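Local coordinates for octopine dehydrogenase (Pecten maximus, PDB 3IQD), which catalyses the NADH-dependent reductive condensation of L-arginine with pyruvate to D-octopine, and the reverse oxidation, at residues L204-S209 with S270-I275; D274-Y279 with H291-A296. One frame throughout, in Å; residues are numbered along the deposited sequence.

Contact 1: residues L204-S209 with S270-I275. Unlike the reference sequence in segment 270-275: Asp272 (reference Val). With AG2 (agmatine), chain C.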
loop_
_atom_site.group_PDB
_atom_site.type_symbol
_atom_site.label_atom_id
_atom_site.label_comp_id
_atom_site.label_asym_id
_atom_site.label_seq_id
_atom_site.Cartn_x
_atom_site.Cartn_y
_atom_site.Cartn_z
ATOM N N LEU A 204 5.206 -4.545 -6.331
ATOM C CA LEU A 204 4.719 -3.249 -6.798
ATOM C C LEU A 204 3.682 -3.421 -7.912
ATOM O O LEU A 204 2.614 -2.816 -7.865
ATOM C CB LEU A 204 5.900 -2.384 -7.271
ATOM C CG LEU A 204 5.703 -0.945 -7.761
ATOM C CD1 LEU A 204 6.999 -0.197 -7.602
ATOM C CD2 LEU A 204 5.245 -0.878 -9.213
ATOM N N ILE A 205 4.003 -4.245 -8.906
ATOM C CA ILE A 205 3.099 -4.508 -10.027
ATOM C C ILE A 205 1.835 -5.263 -9.581
ATOM O O ILE A 205 0.734 -4.946 -10.023
ATOM C CB ILE A 205 3.820 -5.265 -11.175
ATOM C CG1 ILE A 205 5.004 -4.443 -11.694
ATOM C CG2 ILE A 205 2.859 -5.560 -12.313
ATOM C CD1 ILE A 205 6.025 -5.246 -12.482
ATOM N N MET A 206 1.999 -6.241 -8.691
ATOM C CA MET A 206 0.881 -7.023 -8.163
ATOM C C MET A 206 -0.091 -6.204 -7.312
ATOM O O MET A 206 -1.109 -6.727 -6.834
ATOM C CB MET A 206 1.397 -8.219 -7.363
ATOM C CG MET A 206 1.971 -9.333 -8.224
ATOM S SD MET A 206 0.767 -9.997 -9.379
ATOM C CE MET A 206 -0.334 -10.834 -8.247
ATOM N N SER A 207 0.223 -4.921 -7.129
ATOM C CA SER A 207 -0.686 -3.982 -6.477
ATOM C C SER A 207 -1.963 -3.805 -7.284
ATOM O O SER A 207 -2.995 -3.402 -6.749
ATOM C CB SER A 207 -0.009 -2.627 -6.287
ATOM O OG SER A 207 1.059 -2.737 -5.363
ATOM N N TYR A 208 -1.878 -4.112 -8.576
ATOM C CA TYR A 208 -2.989 -3.941 -9.498
ATOM C C TYR A 208 -3.639 -2.581 -9.248
ATOM O O TYR A 208 -4.850 -2.492 -9.012
ATOM C CB TYR A 208 -4.015 -5.070 -9.331
ATOM C CG TYR A 208 -3.544 -6.454 -9.730
ATOM C CD1 TYR A 208 -2.717 -6.650 -10.844
ATOM C CD2 TYR A 208 -3.958 -7.578 -9.014
ATOM C CE1 TYR A 208 -2.298 -7.926 -11.220
ATOM C CE2 TYR A 208 -3.546 -8.859 -9.382
ATOM C CZ TYR A 208 -2.720 -9.022 -10.483
ATOM O OH TYR A 208 -2.315 -10.283 -10.842
ATOM N N SER A 209 -2.819 -1.530 -9.287
ATOM C CA SER A 209 -3.270 -0.172 -8.980
ATOM C C SER A 209 -4.440 0.263 -9.856
ATOM O O SER A 209 -5.210 1.152 -9.481
ATOM C CB SER A 209 -2.121 0.816 -9.119
ATOM O OG SER A 209 -1.118 0.554 -8.163
ATOM N N SER A 270 8.559 -13.804 -12.029
ATOM C CA SER A 270 7.661 -14.806 -12.603
ATOM C C SER A 270 6.374 -14.984 -11.792
ATOM O O SER A 270 5.412 -15.597 -12.270
ATOM C CB SER A 270 8.384 -16.144 -12.772
ATOM O OG SER A 270 8.757 -16.682 -11.517
ATOM N N ASP A 271 6.355 -14.442 -10.576
ATOM C CA ASP A 271 5.161 -14.499 -9.735
ATOM C C ASP A 271 4.147 -13.412 -10.072
ATOM O O ASP A 271 3.128 -13.293 -9.396
ATOM C CB ASP A 271 5.520 -14.459 -8.246
ATOM C CG ASP A 271 5.988 -15.802 -7.715
ATOM O OD1 ASP A 271 6.379 -16.679 -8.514
ATOM O OD2 ASP A 271 5.980 -15.974 -6.482
ATOM N N ASP A 272 4.425 -12.619 -11.105
ATOM C CA ASP A 272 3.401 -11.767 -11.700
ATOM C C ASP A 272 2.408 -12.648 -12.425
ATOM O O ASP A 272 2.743 -13.291 -13.424
ATOM C CB ASP A 272 4.000 -10.780 -12.687
ATOM C CG ASP A 272 4.639 -9.614 -12.009
ATOM O OD1 ASP A 272 5.840 -9.710 -11.655
ATOM O OD2 ASP A 272 3.931 -8.599 -11.837
ATOM N N LYS A 273 1.190 -12.679 -11.905
ATOM C CA LYS A 273 0.161 -13.570 -12.409
ATOM C C LYS A 273 -1.075 -12.793 -12.845
ATOM O O LYS A 273 -1.190 -11.594 -12.582
ATOM C CB LYS A 273 -0.188 -14.638 -11.363
ATOM C CG LYS A 273 -0.288 -14.124 -9.920
ATOM C CD LYS A 273 -0.312 -15.269 -8.901
ATOM C CE LYS A 273 1.060 -15.926 -8.753
ATOM N NZ LYS A 273 0.985 -17.261 -8.100
ATOM N N ASP A 274 -1.977 -13.485 -13.536
ATOM C CA ASP A 274 -3.247 -12.917 -13.940
ATOM C C ASP A 274 -4.040 -12.538 -12.713
ATOM O O ASP A 274 -4.006 -13.236 -11.702
ATOM C CB ASP A 274 -4.046 -13.928 -14.766
ATOM C CG ASP A 274 -3.812 -13.779 -16.255
ATOM O OD1 ASP A 274 -3.317 -14.748 -16.877
ATOM O OD2 ASP A 274 -4.124 -12.692 -16.803
ATOM N N ILE A 275 -4.750 -11.420 -12.808
ATOM C CA ILE A 275 -5.650 -10.983 -11.752
ATOM C C ILE A 275 -6.678 -12.076 -11.425
ATOM O O ILE A 275 -7.014 -12.292 -10.258
ATOM C CB ILE A 275 -6.329 -9.631 -12.109
ATOM C CG1 ILE A 275 -7.054 -9.051 -10.893
ATOM C CG2 ILE A 275 -7.249 -9.763 -13.337
ATOM C CD1 ILE A 275 -7.155 -7.549 -10.920
HETATM N N AG2 C . -6.753 -1.639 -1.970
HETATM C CA AG2 C . -5.775 -2.641 -1.461
HETATM C CB AG2 C . -6.106 -4.029 -2.010
HETATM C CG AG2 C . -5.063 -5.094 -1.715
HETATM C CD AG2 C . -4.013 -5.178 -2.816
HETATM N NE AG2 C . -3.643 -6.559 -3.120
HETATM C CZ AG2 C . -2.451 -6.938 -3.575
HETATM N NH1 AG2 C . -1.492 -6.043 -3.783
HETATM N NH2 AG2 C . -2.215 -8.218 -3.822
#
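Tyr208 and Ile275 pack together beside the agmatine site in the alpha-helical domain of the opine dehydrogenase family, joining the end of helix 200-205 to the loop that leads into helix 275-283. The helix unwinds through a type I turn from Ile205 to Tyr208, which, with positive phi, is the first residue to leave helical geometry. The ring of Tyr208 is sandwiched: Met206 O lies above one face near the rim, and Ile275 covers the opposite one. There Ile275 CD1 makes a CH-pi contact, 4.1 Å from the centroid of the Tyr208 ring. Ile275 CG1 is anti to the backbone N (chi1 -169°), which carries CD1 along the ring toward Tyr208 CD2. At the phenol end, Lys273 O sits in the ring plane and accepts a hydrogen bond from Tyr208 OH. A phenylalanine in place of Tyr208 would probably leave Lys273 O without this donor and the loop less firmly tied to the turn. Met206 curls back, bent at chi2 and chi3 (-60° and -70°), to bring CE within 3.7 Å of Lys273 CG; the ammonium of Lys273 leads away to Glu281. Asp272, valine in the reference sequence, turns its carboxylate crosswise to Ile205, with OD2 nearest Ile205 CG2. The same turn presents its backbone to the ligand, Met206 O accepting a hydrogen bond from agmatine NH1 at 3.2 Å.

Contact 2: residues D274-Y279 with H291-A296. With AG2 (agmatine), chain C.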
loop_
_atom_site.group_PDB
_atom_site.type_symbol
_atom_site.label_atom_id
_atom_site.label_comp_id
_atom_site.label_asym_id
_atom_site.label_seq_id
_atom_site.Cartn_x
_atom_site.Cartn_y
_atom_site.Cartn_z
ATOM N N ASP A 274 -1.977 -13.485 -13.536
ATOM C CA ASP A 274 -3.247 -12.917 -13.940
ATOM C C ASP A 274 -4.040 -12.538 -12.713
ATOM O O ASP A 274 -4.006 -13.236 -11.702
ATOM C CB ASP A 274 -4.046 -13.928 -14.766
ATOM C CG ASP A 274 -3.812 -13.779 -16.255
ATOM O OD1 ASP A 274 -3.317 -14.748 -16.877
ATOM O OD2 ASP A 274 -4.124 -12.692 -16.803
ATOM N N ILE A 275 -4.750 -11.420 -12.808
ATOM C CA ILE A 275 -5.650 -10.983 -11.752
ATOM C C ILE A 275 -6.678 -12.076 -11.425
ATOM O O ILE A 275 -7.014 -12.292 -10.258
ATOM C CB ILE A 275 -6.329 -9.631 -12.109
ATOM C CG1 ILE A 275 -7.054 -9.051 -10.893
ATOM C CG2 ILE A 275 -7.249 -9.763 -13.337
ATOM C CD1 ILE A 275 -7.155 -7.549 -10.920
ATOM N N TYR A 276 -7.144 -12.774 -12.461
ATOM C CA TYR A 276 -8.079 -13.884 -12.303
ATOM C C TYR A 276 -7.425 -15.027 -11.543
ATOM O O TYR A 276 -8.017 -15.591 -10.619
ATOM C CB TYR A 276 -8.578 -14.361 -13.672
ATOM C CG TYR A 276 -9.404 -15.628 -13.640
ATOM C CD1 TYR A 276 -10.492 -15.756 -12.778
ATOM C CD2 TYR A 276 -9.110 -16.692 -14.486
ATOM C CE1 TYR A 276 -11.256 -16.911 -12.750
ATOM C CE2 TYR A 276 -9.873 -17.854 -14.469
ATOM C CZ TYR A 276 -10.944 -17.953 -13.594
ATOM O OH TYR A 276 -11.703 -19.096 -13.560
ATOM N N GLN A 277 -6.200 -15.350 -11.944
ATOM C CA GLN A 277 -5.384 -16.355 -11.284
ATOM C C GLN A 277 -5.069 -15.922 -9.852
ATOM O O GLN A 277 -4.920 -16.760 -8.961
ATOM C CB GLN A 277 -4.098 -16.562 -12.083
ATOM C CG GLN A 277 -3.294 -17.793 -11.716
ATOM C CD GLN A 277 -2.143 -18.041 -12.682
ATOM O OE1 GLN A 277 -1.584 -17.103 -13.271
ATOM N NE2 GLN A 277 -1.778 -19.313 -12.849
ATOM N N TRP A 278 -4.982 -14.610 -9.639
ATOM C CA TRP A 278 -4.716 -14.051 -8.317
ATOM C C TRP A 278 -5.930 -14.158 -7.402
ATOM O O TRP A 278 -5.792 -14.512 -6.230
ATOM C CB TRP A 278 -4.244 -12.595 -8.417
ATOM C CG TRP A 278 -4.038 -11.946 -7.079
ATOM C CD1 TRP A 278 -2.911 -11.996 -6.307
ATOM C CD2 TRP A 278 -4.990 -11.166 -6.350
ATOM N NE1 TRP A 278 -3.102 -11.289 -5.146
ATOM C CE2 TRP A 278 -4.370 -10.770 -5.144
ATOM C CE3 TRP A 278 -6.312 -10.763 -6.596
ATOM C CZ2 TRP A 278 -5.024 -9.989 -4.185
ATOM C CZ3 TRP A 278 -6.963 -9.986 -5.643
ATOM C CH2 TRP A 278 -6.317 -9.607 -4.452
ATOM N N TYR A 279 -7.111 -13.850 -7.938
ATOM C CA TYR A 279 -8.361 -13.893 -7.170
ATOM C C TYR A 279 -8.647 -15.253 -6.544
ATOM O O TYR A 279 -9.030 -15.328 -5.376
ATOM C CB TYR A 279 -9.553 -13.459 -8.026
ATOM C CG TYR A 279 -9.939 -12.018 -7.822
ATOM C CD1 TYR A 279 -10.689 -11.631 -6.713
ATOM C CD2 TYR A 279 -9.556 -11.039 -8.737
ATOM C CE1 TYR A 279 -11.046 -10.308 -6.520
ATOM C CE2 TYR A 279 -9.907 -9.709 -8.555
ATOM C CZ TYR A 279 -10.650 -9.352 -7.445
ATOM O OH TYR A 279 -10.998 -8.037 -7.258
ATOM N N HIS A 291 -15.784 -19.628 -12.434
ATOM C CA HIS A 291 -15.432 -20.122 -13.776
ATOM C C HIS A 291 -14.733 -19.089 -14.669
ATOM O O HIS A 291 -14.021 -19.459 -15.603
ATOM C CB HIS A 291 -16.625 -20.793 -14.483
ATOM C CG HIS A 291 -17.679 -19.842 -14.966
ATOM N ND1 HIS A 291 -17.651 -19.275 -16.223
ATOM C CD2 HIS A 291 -18.812 -19.392 -14.375
ATOM C CE1 HIS A 291 -18.712 -18.503 -16.379
ATOM N NE2 HIS A 291 -19.433 -18.558 -15.273
ATOM N N ASP A 292 -14.934 -17.806 -14.374
ATOM C CA ASP A 292 -14.164 -16.723 -15.002
ATOM C C ASP A 292 -14.021 -15.522 -14.065
ATOM O O ASP A 292 -14.579 -15.519 -12.965
ATOM C CB ASP A 292 -14.760 -16.305 -16.359
ATOM C CG ASP A 292 -16.181 -15.772 -16.253
ATOM O OD1 ASP A 292 -16.901 -15.854 -17.267
ATOM O OD2 ASP A 292 -16.587 -15.271 -15.181
ATOM N N LEU A 293 -13.278 -14.509 -14.506
ATOM C CA LEU A 293 -13.002 -13.330 -13.684
ATOM C C LEU A 293 -14.267 -12.568 -13.278
ATOM O O LEU A 293 -14.421 -12.202 -12.107
ATOM C CB LEU A 293 -12.013 -12.399 -14.387
ATOM C CG LEU A 293 -11.584 -11.143 -13.625
ATOM C CD1 LEU A 293 -10.761 -11.482 -12.378
ATOM C CD2 LEU A 293 -10.820 -10.203 -14.548
ATOM N N TYR A 294 -15.163 -12.342 -14.237
ATOM C CA TYR A 294 -16.417 -11.648 -13.961
ATOM C C TYR A 294 -17.143 -12.282 -12.777
ATOM O O TYR A 294 -17.461 -11.598 -11.798
ATOM C CB TYR A 294 -17.328 -11.617 -15.192
ATOM C CG TYR A 294 -18.707 -11.075 -14.895
ATOM C CD1 TYR A 294 -18.907 -9.710 -14.671
ATOM C CD2 TYR A 294 -19.812 -11.924 -14.822
ATOM C CE1 TYR A 294 -20.174 -9.202 -14.386
ATOM C CE2 TYR A 294 -21.085 -11.427 -14.541
ATOM C CZ TYR A 294 -21.255 -10.067 -14.324
ATOM O OH TYR A 294 -22.504 -9.569 -14.046
ATOM N N HIS A 295 -17.385 -13.588 -12.870
ATOM C CA HIS A 295 -18.072 -14.326 -11.818
ATOM C C HIS A 295 -17.248 -14.437 -10.534
ATOM O O HIS A 295 -17.809 -14.442 -9.437
ATOM C CB HIS A 295 -18.501 -15.700 -12.324
ATOM C CG HIS A 295 -19.569 -15.642 -13.373
ATOM N ND1 HIS A 295 -19.287 -15.550 -14.719
ATOM C CD2 HIS A 295 -20.920 -15.644 -13.270
ATOM C CE1 HIS A 295 -20.418 -15.504 -15.402
ATOM N NE2 HIS A 295 -21.423 -15.559 -14.546
ATOM N N ALA A 296 -15.924 -14.504 -10.668
ATOM C CA ALA A 296 -15.032 -14.557 -9.510
ATOM C C ALA A 296 -15.197 -13.325 -8.619
ATOM O O ALA A 296 -15.220 -13.434 -7.391
ATOM C CB ALA A 296 -13.584 -14.709 -9.954
HETATM N N AG2 C . -6.753 -1.639 -1.970
HETATM C CA AG2 C . -5.775 -2.641 -1.461
HETATM C CB AG2 C . -6.106 -4.029 -2.010
HETATM C CG AG2 C . -5.063 -5.094 -1.715
HETATM C CD AG2 C . -4.013 -5.178 -2.816
HETATM N NE AG2 C . -3.643 -6.559 -3.120
HETATM C CZ AG2 C . -2.451 -6.938 -3.575
HETATM N NH1 AG2 C . -1.492 -6.043 -3.783
HETATM N NH2 AG2 C . -2.215 -8.218 -3.822
#
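Tyr276 and Leu293 join the first turns of two helices behind the agmatine pocket, to which helix 275-283 contributes Trp278. The indole meets the guanidinium obliquely, Trp278 CZ2 lying 3.3 Å from agmatine NH2. Away from the ligand, Leu293 fits among three side chains: CD1 touches Tyr276 CB at 3.8 Å and Tyr279 CD2 at 3.9 Å, while CD2 touches Ile275 CG2, the Leu293 and Ile275 side chains crossing at about a right angle. Tyr276 CG is anti to the backbone N (chi1 172°), which sends the ring across the start of helix 293-298. Its CE1 reaches Asp292 C at 3.4 Å, Ala296 CB stands at the ring edge, and the hydroxyl is hydrogen-bonded to Asp290 O. Asp292 caps that helix: its OD2 accepts from His295 N at 3.0 Å and also from His295 ND1 at 2.8 Å, the carboxylate oxygen lying in the imidazole plane, so the ring's rotation is probably fixed. Within helix 275-283, Trp278 places CZ3 over the centre of one face of Tyr279, whose hydroxyl bonds to Tyr303. Helix 240-263 borders both partners and touches Leu293 through Thr247.

How the contacts relate
Both contacts belong to the alpha-helical domain and share Asp274 and Ile275, where the loop of contact 1 becomes the helix of contact 2. Contact 1 is the more deeply buried, its centre about 13 Å from the chain centre; contact 2, at about 21 Å, lies nearer the surface. A cross-segment hydrogen bond ties contact 1, whereas contact 2 is joined by apolar packing, with no hydrogen bond between its segments; its polar groups bond within the cap of helix 293-298 or to neighbouring residues. They touch where Met206 CE meets Trp278 CD1. Each reaches agmatine, contact 1 with a backbone carbonyl and contact 2 with an indole, while helix 240-263 lies against both.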